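Local coordinates for uncharacterized protein (Legionella pneumophila subsp. pneumophila, PDB 5L0L) that is of unknown function but carries a HIT-related domain, in one part of a longer protein that probably has a transmembrane helix, at residues A22-I26 against L183-K187; K34-S38 against V73-R77. All blocks are in the same frame, centred on the assembly; numbering follows the deposited sequence.

Interaction 1: A22-I26 against L183-K187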
ATOM      1  N   ALA A  22     -12.892  20.636   3.168  1.00 37.75           N
ATOM      2  CA  ALA A  22     -12.871  20.417   1.716  1.00 35.58           C
ATOM      3  C   ALA A  22     -14.165  19.789   1.176  1.00 33.35           C
ATOM      4  O   ALA A  22     -14.398  19.835  -0.037  1.00 34.21           O
ATOM      5  CB  ALA A  22     -11.653  19.587   1.314  1.00 35.06           C
ATOM      6  N   GLY A  23     -14.981  19.190   2.060  1.00 30.84           N
ATOM      7  CA  GLY A  23     -16.295  18.656   1.708  1.00 28.55           C
ATOM      8  C   GLY A  23     -16.221  17.304   1.045  1.00 25.44           C
ATOM      9  O   GLY A  23     -17.044  16.988   0.165  1.00 25.71           O
ATOM     10  N   THR A  24     -15.215  16.500   1.409  1.00 22.78           N
ATOM     11  CA  THR A  24     -15.020  15.212   0.735  1.00 20.65           C
ATOM     12  C   THR A  24     -15.028  14.005   1.677  1.00 19.55           C
ATOM     13  O   THR A  24     -14.690  12.907   1.264  1.00 18.20           O
ATOM     14  CB  THR A  24     -13.723  15.189  -0.103  1.00 20.28           C
ATOM     15  OG1 THR A  24     -12.570  15.213   0.736  1.00 20.11           O
ATOM     16  CG2 THR A  24     -13.676  16.369  -1.047  1.00 20.79           C
ATOM     17  N   SER A  25     -15.480  14.195   2.910  1.00 19.49           N
ATOM     18  CA  SER A  25     -15.437  13.099   3.864  1.00 19.37           C
ATOM     19  C   SER A  25     -16.511  12.019   3.591  1.00 18.65           C
ATOM     20  O   SER A  25     -17.709  12.329   3.425  1.00 18.89           O
ATOM     21  CB  SER A  25     -15.529  13.650   5.298  1.00 20.77           C
ATOM     22  OG  SER A  25     -15.450  12.572   6.211  1.00 21.84           O
ATOM     23  N   ILE A  26     -16.070  10.768   3.582  1.00 17.67           N
ATOM     24  CA  ILE A  26     -16.919   9.603   3.454  1.00 17.80           C
ATOM     25  C   ILE A  26     -17.297   9.068   4.839  1.00 18.39           C
ATOM     26  O   ILE A  26     -18.478   8.824   5.100  1.00 18.97           O
ATOM     27  CB  ILE A  26     -16.247   8.493   2.630  1.00 17.29           C
ATOM     28  CG1 ILE A  26     -15.982   8.995   1.198  1.00 16.98           C
ATOM     29  CG2 ILE A  26     -17.061   7.189   2.648  1.00 17.92           C
ATOM     30  CD1 ILE A  26     -14.928   8.196   0.437  1.00 16.95           C
ATOM     31  N   LEU A 183     -19.125  10.752  -3.935  0.50 14.18           N
ATOM     32  CA  LEU A 183     -19.247  10.718  -2.460  0.50 14.48           C
ATOM     33  C   LEU A 183     -20.455   9.917  -2.021  0.50 14.70           C
ATOM     34  O   LEU A 183     -20.346   8.993  -1.214  0.50 14.68           O
ATOM     35  CB  LEU A 183     -19.390  12.134  -1.897  0.50 14.92           C
ATOM     36  CG  LEU A 183     -18.183  13.033  -1.663  0.50 15.17           C
ATOM     37  CD1 LEU A 183     -18.598  14.437  -1.272  0.50 15.84           C
ATOM     38  CD2 LEU A 183     -17.281  12.485  -0.571  0.50 15.39           C
ATOM     39  N   ALA A 184     -21.612  10.254  -2.582  1.00 15.04           N
ATOM     40  CA  ALA A 184     -22.852   9.550  -2.238  1.00 15.45           C
ATOM     41  C   ALA A 184     -22.721   8.050  -2.506  1.00 15.35           C
ATOM     42  O   ALA A 184     -23.174   7.237  -1.685  1.00 15.57           O
ATOM     43  CB  ALA A 184     -24.026  10.153  -3.021  1.00 15.81           C
HETATM   44  N   MSE A 185     -22.105   7.661  -3.628  1.00 15.19           N
HETATM   45  CA  MSE A 185     -21.988   6.234  -3.947  1.00 15.37           C
HETATM   46  C   MSE A 185     -20.990   5.534  -3.061  1.00 14.98           C
HETATM   47  O   MSE A 185     -21.223   4.390  -2.667  1.00 15.06           O
HETATM   48  CB  MSE A 185     -21.691   6.024  -5.429  1.00 15.90           C
HETATM   49  CG  MSE A 185     -21.823   4.583  -5.885  1.00 16.74           C
HETATM   50 SE   MSE A 185     -23.630   3.845  -5.599  0.75 18.27          SE
HETATM   51  CE  MSE A 185     -24.555   4.584  -7.065  1.00 19.03           C
ATOM     52  N   PHE A 186     -19.862   6.190  -2.742  1.00 14.53           N
ATOM     53  CA  PHE A 186     -18.909   5.590  -1.791  1.00 14.39           C
ATOM     54  C   PHE A 186     -19.580   5.347  -0.435  1.00 14.49           C
ATOM     55  O   PHE A 186     -19.429   4.268   0.144  1.00 14.45           O
ATOM     56  CB  PHE A 186     -17.646   6.417  -1.633  1.00 14.25           C
ATOM     57  CG  PHE A 186     -16.535   6.002  -2.573  1.00 14.23           C
ATOM     58  CD1 PHE A 186     -16.626   6.273  -3.924  1.00 14.23           C
ATOM     59  CD2 PHE A 186     -15.412   5.331  -2.110  1.00 14.42           C
ATOM     60  CE1 PHE A 186     -15.622   5.886  -4.811  1.00 14.43           C
ATOM     61  CE2 PHE A 186     -14.390   4.954  -2.992  1.00 14.71           C
ATOM     62  CZ  PHE A 186     -14.495   5.238  -4.340  1.00 14.71           C
ATOM     63  N   LYS A 187     -20.340   6.335   0.041  1.00 14.71           N
ATOM     64  CA  LYS A 187     -21.055   6.175   1.322  1.00 15.12           C
ATOM     65  C   LYS A 187     -22.047   5.006   1.288  1.00 15.33           C
ATOM     66  O   LYS A 187     -22.071   4.185   2.193  1.00 15.39           O
ATOM     67  CB  LYS A 187     -21.785   7.458   1.708  1.00 15.58           C
ATOM     68  CG  LYS A 187     -20.877   8.579   2.133  1.00 15.83           C
ATOM     69  CD  LYS A 187     -21.650   9.847   2.366  1.00 16.47           C
ATOM     70  CE  LYS A 187     -20.743  11.029   2.681  1.00 16.86           C
ATOM     71  NZ  LYS A 187     -21.512  12.290   2.847  1.00 17.67           N
TER
HETATM   72  O   HOH W   1     -19.459  14.200   3.200  1.00 21.39           O
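This contact packs an alpha helix against the start of strand 25-31, next to the outermost strand 207-211 in the six-stranded antiparallel sheet of the HIT-related domain. Residues 22-26 lead into strand 25-31, and residues 183-187 belong to helix 176-194. The two segments bury 295 Å² between them, and the contact is mostly buried.

The apolar part centres on I26 and L183. I26 CG1 lies 4.1 Å from L183 CD2, and I26 CD1 lies 3.9 Å from F186 CB. I26 CG2 also sits 4.1 Å from K187 CG, so the aliphatic part of the lysine joins the packing. The F186 ring continues past this point and meets Y90 edge-to-face. I51 of the next strand but one touches both I26 and F186.

The incoming loop is met through its backbone. G23 O is 3.3 Å from L183 CD1, and T24 O is 3.2 Å from L183 CD2, both van der Waals contacts. G23 has positive phi, 80°, where the chain turns into the strand. The hydroxyl of T24 bonds to L41 O on the adjacent strand.

The polar link is indirect. K187 is extended, its CE 3.4 Å from S25 O, and its NZ bonds to H212 O. One water donates to S25 O at 2.6 Å and accepts from K187 NZ at 2.8 Å.

Interaction 2: K34-S38 against V73-R77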
ATOM      1  N   LYS A  34     -10.378   2.239  19.813  1.00 35.79           N
ATOM      2  CA  LYS A  34      -9.276   3.065  20.251  1.00 35.39           C
ATOM      3  C   LYS A  34      -8.654   3.946  19.159  1.00 32.80           C
ATOM      4  O   LYS A  34      -8.384   5.122  19.399  1.00 33.11           O
ATOM      5  CB  LYS A  34      -8.200   2.162  20.853  1.00 37.55           C
ATOM      6  CG  LYS A  34      -7.120   2.923  21.596  1.00 40.19           C
ATOM      7  CD  LYS A  34      -6.110   2.010  22.288  1.00 42.24           C
ATOM      8  CE  LYS A  34      -4.821   2.777  22.568  1.00 43.93           C
ATOM      9  NZ  LYS A  34      -3.790   1.930  23.227  1.00 46.13           N
ATOM     10  N   TYR A  35      -8.370   3.368  17.994  1.00 28.94           N
ATOM     11  CA  TYR A  35      -7.653   4.107  16.940  1.00 27.18           C
ATOM     12  C   TYR A  35      -8.655   4.630  15.919  1.00 25.51           C
ATOM     13  O   TYR A  35      -9.453   3.850  15.384  1.00 24.86           O
ATOM     14  CB  TYR A  35      -6.598   3.223  16.292  1.00 27.02           C
ATOM     15  CG  TYR A  35      -5.574   2.715  17.290  1.00 27.72           C
ATOM     16  CD1 TYR A  35      -4.503   3.514  17.704  1.00 27.88           C
ATOM     17  CD2 TYR A  35      -5.704   1.444  17.857  1.00 28.54           C
ATOM     18  CE1 TYR A  35      -3.572   3.050  18.641  1.00 28.62           C
ATOM     19  CE2 TYR A  35      -4.775   0.968  18.791  1.00 29.10           C
ATOM     20  CZ  TYR A  35      -3.720   1.774  19.182  1.00 29.27           C
ATOM     21  OH  TYR A  35      -2.822   1.289  20.112  1.00 29.89           O
ATOM     22  N   HIS A  36      -8.632   5.939  15.693  1.00 24.54           N
ATOM     23  CA  HIS A  36      -9.636   6.610  14.843  1.00 23.92           C
ATOM     24  C   HIS A  36      -9.003   7.010  13.504  1.00 22.28           C
ATOM     25  O   HIS A  36      -7.924   7.624  13.492  1.00 22.02           O
ATOM     26  CB  HIS A  36     -10.140   7.881  15.512  1.00 25.18           C
ATOM     27  CG  HIS A  36     -10.657   7.669  16.898  1.00 26.94           C
ATOM     28  ND1 HIS A  36     -11.791   6.932  17.160  1.00 28.09           N
ATOM     29  CD2 HIS A  36     -10.182   8.079  18.102  1.00 28.06           C
ATOM     30  CE1 HIS A  36     -11.991   6.893  18.473  1.00 28.75           C
ATOM     31  NE2 HIS A  36     -11.032   7.581  19.063  1.00 28.81           N
ATOM     32  N   TYR A  37      -9.696   6.712  12.413  1.00 20.88           N
ATOM     33  CA  TYR A  37      -9.221   6.976  11.036  1.00 19.85           C
ATOM     34  C   TYR A  37     -10.302   7.670  10.210  1.00 19.42           C
ATOM     35  O   TYR A  37     -11.488   7.386  10.402  1.00 20.14           O
ATOM     36  CB  TYR A  37      -8.835   5.655  10.347  1.00 19.40           C
ATOM     37  CG  TYR A  37      -7.750   4.901  11.079  1.00 19.51           C
ATOM     38  CD1 TYR A  37      -8.067   4.050  12.127  1.00 19.77           C
ATOM     39  CD2 TYR A  37      -6.409   5.077  10.753  1.00 19.45           C
ATOM     40  CE1 TYR A  37      -7.088   3.360  12.827  1.00 20.19           C
ATOM     41  CE2 TYR A  37      -5.414   4.399  11.457  1.00 19.71           C
ATOM     42  CZ  TYR A  37      -5.762   3.563  12.509  1.00 20.11           C
ATOM     43  OH  TYR A  37      -4.781   2.904  13.208  1.00 20.58           O
ATOM     44  N   SER A  38      -9.915   8.600   9.338  1.00 18.78           N
ATOM     45  CA  SER A  38     -10.817   9.224   8.380  1.00 18.29           C
ATOM     46  C   SER A  38     -10.612   8.645   6.989  1.00 17.30           C
ATOM     47  O   SER A  38      -9.502   8.261   6.635  1.00 16.93           O
ATOM     48  CB  SER A  38     -10.626  10.739   8.310  1.00 18.81           C
ATOM     49  OG  SER A  38      -9.367  11.083   7.827  1.00 19.49           O
ATOM     50  N   VAL A  73       3.196  -0.003  15.848  1.00 23.73           N
ATOM     51  CA  VAL A  73       2.649  -1.103  15.075  1.00 23.52           C
ATOM     52  C   VAL A  73       1.110  -1.154  15.145  1.00 23.47           C
ATOM     53  O   VAL A  73       0.473  -1.457  14.133  1.00 23.10           O
ATOM     54  CB  VAL A  73       3.293  -2.455  15.430  1.00 23.97           C
ATOM     55  CG1 VAL A  73       2.933  -2.919  16.838  1.00 24.99           C
ATOM     56  CG2 VAL A  73       2.897  -3.505  14.416  1.00 23.86           C
ATOM     57  N   SER A  74       0.504  -0.843  16.299  1.00 23.80           N
ATOM     58  CA  SER A  74      -0.972  -0.822  16.363  1.00 23.79           C
ATOM     59  C   SER A  74      -1.585   0.240  15.442  1.00 22.73           C
ATOM     60  O   SER A  74      -2.630  -0.002  14.835  1.00 21.95           O
ATOM     61  CB  SER A  74      -1.487  -0.533  17.757  1.00 24.88           C
ATOM     62  OG  SER A  74      -0.862  -1.414  18.662  1.00 26.54           O
ATOM     63  N   GLU A  75      -0.953   1.404  15.394  1.00 22.11           N
ATOM     64  CA  GLU A  75      -1.421   2.497  14.539  1.00 21.55           C
ATOM     65  C   GLU A  75      -1.338   2.105  13.070  1.00 20.82           C
ATOM     66  O   GLU A  75      -2.296   2.301  12.310  1.00 20.14           O
ATOM     67  CB  GLU A  75      -0.635   3.798  14.843  1.00 21.58           C
ATOM     68  CG  GLU A  75      -0.972   4.379  16.223  1.00 22.35           C
ATOM     69  CD  GLU A  75      -0.042   5.470  16.734  1.00 22.59           C
ATOM     70  OE1 GLU A  75       1.125   5.576  16.287  1.00 22.44           O
ATOM     71  OE2 GLU A  75      -0.501   6.243  17.593  1.00 22.90           O
ATOM     72  N   GLN A  76      -0.198   1.548  12.673  1.00 20.59           N
ATOM     73  CA  GLN A  76      -0.025   1.061  11.305  1.00 20.41           C
ATOM     74  C   GLN A  76      -0.994  -0.071  10.971  1.00 20.85           C
ATOM     75  O   GLN A  76      -1.592  -0.132   9.871  1.00 19.73           O
ATOM     76  CB  GLN A  76       1.433   0.620  11.083  1.00 20.28           C
ATOM     77  CG  GLN A  76       1.695   0.026   9.694  1.00 19.74           C
ATOM     78  CD  GLN A  76       1.720   1.103   8.612  1.00 19.32           C
ATOM     79  OE1 GLN A  76       0.741   1.285   7.821  1.00 19.67           O
ATOM     80  NE2 GLN A  76       2.778   1.843   8.586  1.00 18.96           N
ATOM     81  N   ARG A  77      -1.143  -0.999  11.913  1.00 21.98           N
ATOM     82  CA  ARG A  77      -2.026  -2.117  11.699  1.00 23.19           C
ATOM     83  C   ARG A  77      -3.476  -1.659  11.480  1.00 21.63           C
ATOM     84  O   ARG A  77      -4.180  -2.202  10.632  1.00 20.70           O
ATOM     85  CB  ARG A  77      -1.964  -3.090  12.874  1.00 26.61           C
ATOM     86  CG  ARG A  77      -2.560  -4.418  12.496  1.00 30.05           C
ATOM     87  CD  ARG A  77      -2.776  -5.293  13.693  1.00 35.03           C
ATOM     88  NE  ARG A  77      -3.204  -6.604  13.225  1.00 38.53           N
ATOM     89  CZ  ARG A  77      -3.608  -7.571  14.025  1.00 40.66           C
ATOM     90  NH1 ARG A  77      -3.959  -8.746  13.499  1.00 42.70           N
ATOM     91  NH2 ARG A  77      -3.648  -7.368  15.327  1.00 42.48           N
TER
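A helix-on-sheet contact of the HIT-related domain joins the start of strand 35-41 to the first turn of helix 73-92. K34 and Y35 both face V31, which makes a classic beta bulge where the strand begins. Y35 and Y37 then point toward the helix, as alternate residues of a strand do. The axes of strand 35-38 and helix 73-77 approach to 9.4 Å at 38°, running in broadly the same direction.

Y37 makes the direct polar link. Its OH donates to the backbone oxygen E75 O at 2.7 Å, near the plane of the ring. Y35 packs instead: its OH is 3.3 Å from S74 CB, and its CE1 is 3.8 Å from E75 CG. K34 NZ gives a weak hydrogen bond to Y35 OH at 3.3 Å.

The polar ends on the helix have other partners. E75 OE2 pairs with R69 and accepts from Y55, while E75 OE1 bonds to T72 N. S74 OG bonds to E202 of the second subunit, so this helix turn also lies at the dimer interface. The arrangement is that of a helix packed on an antiparallel sheet, as in the alpha+beta fold of the HIT family.

How the interactions relate
Both contacts place a helix against the same antiparallel sheet. Interaction 1 uses strand 25-31 and helix 176-194; interaction 2 uses strand 35-41 and helix 73-92. The two strands are consecutive in the chain and neighbours in the sheet. Both segments of interaction 2 lie in the chain between the two segments of interaction 1. The centres are 21 Å apart and the nearest atoms about 6 Å apart, so the contacts do not touch. F186 of interaction 1 forms a T-shaped (edge-to-face) pair with Y90 of helix 73-92, which brings the two helices into contact. The second subunit reaches interaction 2 but does not touch the segments of interaction 1. Both contacts belong to the HIT-related domain.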